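Local structure of NADPH-flavin oxidoreductase (Vibrio parahaemolyticus serotype O3:K6, 5UU6) at residues S22-D26 against C159-P163. The protein binds flavin mononucleotide and, as a member of the nitroreductase family, probably uses NADPH to reduce flavins or nitro compounds. Residues are numbered along the deposited sequence.
Sequences SQPID and CLGHP
His162 lays one face of its imidazole against the aliphatic part of Gln23, whose CG sits 3.7 Å from the ring centroid in a CH-pi contact; the extended t,t chain of Gln23 suits it, offering methylenes to the ring. With chi1 m and chi2 near -93°, the ring reaches across so that His162 NE2 gives a weak hydrogen bond to Pro24 O at 3.1 Å (128° at the hydrogen). Water bridges the gap beside it, donating to Gln23 O (2.8 Å) and accepting from His162 N (2.7 Å). In this FMN-dependent nitroreductase fold, the 22-26 loop, extended from Gln23 on, leads into helix 27-38 and meets the end of central strand 152-161; the side chain of Leu160 is about 12 Å from the bound FMN. CA atoms pair Gln23 with His162 (6.4 Å) and Ile25 with Gly161 (6.5 Å). Gly161 is fully extended (178/-180), and Ile25 (m,t) brings CD1 to 3.9 Å from Gly161 N and 3.7 Å from Leu160 CB, a buried apolar match with the leucine.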
ATOM      1  N   SER A  22      25.758   5.962 -12.067  1.00 28.83           N
ATOM      2  CA  SER A  22      25.283   6.464 -13.347  1.00 26.04           C
ATOM      3  C   SER A  22      24.753   5.369 -14.258  1.00 30.64           C
ATOM      4  O   SER A  22      24.305   5.684 -15.361  1.00 25.81           O
ATOM      5  CB  SER A  22      26.430   7.191 -14.055  1.00 27.58           C
ATOM      6  OG  SER A  22      27.353   6.249 -14.608  1.00 28.56           O
ATOM      7  N   GLN A  23      24.789   4.096 -13.855  1.00 28.29           N
ATOM      8  CA  GLN A  23      24.435   3.057 -14.793  1.00 25.29           C
ATOM      9  C   GLN A  23      22.930   3.086 -15.023  1.00 29.72           C
ATOM     10  O   GLN A  23      22.155   3.176 -14.054  1.00 26.80           O
ATOM     11  CB  GLN A  23      24.904   1.701 -14.283  1.00 25.50           C
ATOM     12  CG  GLN A  23      24.380   0.563 -15.079  1.00 25.32           C
ATOM     13  CD  GLN A  23      24.939  -0.775 -14.614  1.00 35.60           C
ATOM     14  OE1 GLN A  23      24.641  -1.785 -15.218  1.00 28.69           O
ATOM     15  NE2 GLN A  23      25.737  -0.783 -13.532  1.00 26.32           N
ATOM     16  N   PRO A  24      22.468   3.087 -16.265  1.00 30.60           N
ATOM     17  CA  PRO A  24      21.019   3.095 -16.486  1.00 28.47           C
ATOM     18  C   PRO A  24      20.452   1.711 -16.220  1.00 28.31           C
ATOM     19  O   PRO A  24      21.178   0.720 -16.110  1.00 24.70           O
ATOM     20  CB  PRO A  24      20.866   3.507 -17.951  1.00 34.53           C
ATOM     21  CG  PRO A  24      22.229   3.190 -18.582  1.00 36.76           C
ATOM     22  CD  PRO A  24      23.226   3.416 -17.492  1.00 33.52           C
ATOM     23  N   ILE A  25      19.135   1.673 -16.079  1.00 21.21           N
ATOM     24  CA  ILE A  25      18.396   0.424 -15.955  1.00 22.10           C
ATOM     25  C   ILE A  25      18.025  -0.042 -17.360  1.00 25.05           C
ATOM     26  O   ILE A  25      17.458   0.730 -18.141  1.00 25.82           O
ATOM     27  CB  ILE A  25      17.137   0.627 -15.086  1.00 20.89           C
ATOM     28  CG1 ILE A  25      17.504   0.897 -13.612  1.00 19.13           C
ATOM     29  CG2 ILE A  25      16.184  -0.536 -15.256  1.00 23.23           C
ATOM     30  CD1 ILE A  25      16.292   1.275 -12.690  1.00 19.82           C
ATOM     31  N   ASP A  26      18.342  -1.301 -17.681  1.00 26.33           N
ATOM     32  CA  ASP A  26      18.020  -1.866 -18.987  1.00 28.74           C
ATOM     33  C   ASP A  26      16.529  -1.783 -19.274  1.00 30.64           C
ATOM     34  O   ASP A  26      15.699  -1.936 -18.371  1.00 27.62           O
ATOM     35  CB  ASP A  26      18.443  -3.324 -19.053  1.00 35.68           C
ATOM     36  CG  ASP A  26      19.934  -3.488 -19.283  1.00 53.26           C
ATOM     37  OD1 ASP A  26      20.633  -2.452 -19.466  1.00 53.77           O
ATOM     38  OD2 ASP A  26      20.397  -4.656 -19.260  1.00 60.78           O
ATOM     39  N   CYS A 159      12.411   6.289  -6.439  1.00 13.75           N
ATOM     40  CA  CYS A 159      13.681   6.248  -7.178  1.00 15.85           C
ATOM     41  C   CYS A 159      14.115   4.800  -7.337  1.00 13.45           C
ATOM     42  O   CYS A 159      13.916   3.985  -6.435  1.00 14.56           O
ATOM     43  CB  CYS A 159      14.809   7.005  -6.463  1.00 14.23           C
ATOM     44  SG  CYS A 159      14.483   8.718  -5.969  1.00 20.39           S
ATOM     45  N   LEU A 160      14.710   4.492  -8.488  1.00 16.78           N
ATOM     46  CA  LEU A 160      15.324   3.203  -8.752  1.00 16.60           C
ATOM     47  C   LEU A 160      16.638   3.410  -9.482  1.00 15.15           C
ATOM     48  O   LEU A 160      16.779   4.333 -10.295  1.00 15.28           O
ATOM     49  CB  LEU A 160      14.435   2.286  -9.602  1.00 16.93           C
ATOM     50  CG  LEU A 160      13.015   2.064  -9.093  1.00 14.11           C
ATOM     51  CD1 LEU A 160      12.085   1.541 -10.178  1.00 17.35           C
ATOM     52  CD2 LEU A 160      13.157   1.005  -8.051  1.00 13.12           C
ATOM     53  N   GLY A 161      17.589   2.525  -9.199  1.00 15.59           N
ATOM     54  CA  GLY A 161      18.871   2.597  -9.867  1.00 16.46           C
ATOM     55  C   GLY A 161      19.786   1.527  -9.340  1.00 17.95           C
ATOM     56  O   GLY A 161      19.406   0.706  -8.492  1.00 17.26           O
ATOM     57  N   HIS A 162      20.998   1.517  -9.899  1.00 18.18           N
ATOM     58  CA  HIS A 162      22.062   0.670  -9.384  1.00 26.56           C
ATOM     59  C   HIS A 162      22.641   1.310  -8.131  1.00 22.87           C
ATOM     60  O   HIS A 162      23.042   2.480  -8.169  1.00 20.28           O
ATOM     61  CB  HIS A 162      23.131   0.445 -10.459  1.00 24.51           C
ATOM     62  CG  HIS A 162      22.601  -0.291 -11.652  1.00 20.47           C
ATOM     63  ND1 HIS A 162      22.684  -1.662 -11.783  1.00 20.21           N
ATOM     64  CD2 HIS A 162      21.921   0.152 -12.741  1.00 19.21           C
ATOM     65  CE1 HIS A 162      22.095  -2.029 -12.911  1.00 24.26           C
ATOM     66  NE2 HIS A 162      21.614  -0.949 -13.506  1.00 19.28           N
ATOM     67  N   PRO A 163      22.669   0.612  -7.007  1.00 25.25           N
ATOM     68  CA  PRO A 163      23.084   1.245  -5.757  1.00 25.03           C
ATOM     69  C   PRO A 163      24.538   1.620  -5.774  1.00 22.54           C
ATOM     70  O   PRO A 163      25.379   0.923  -6.356  1.00 22.77           O
ATOM     71  CB  PRO A 163      22.823   0.166  -4.704  1.00 20.80           C
ATOM     72  CG  PRO A 163      21.818  -0.682  -5.326  1.00 22.65           C
ATOM     73  CD  PRO A 163      22.198  -0.758  -6.772  1.00 24.21           C
TER
HETATM   74  O   HOH W   1      21.819   3.673 -11.345  1.00 21.58           O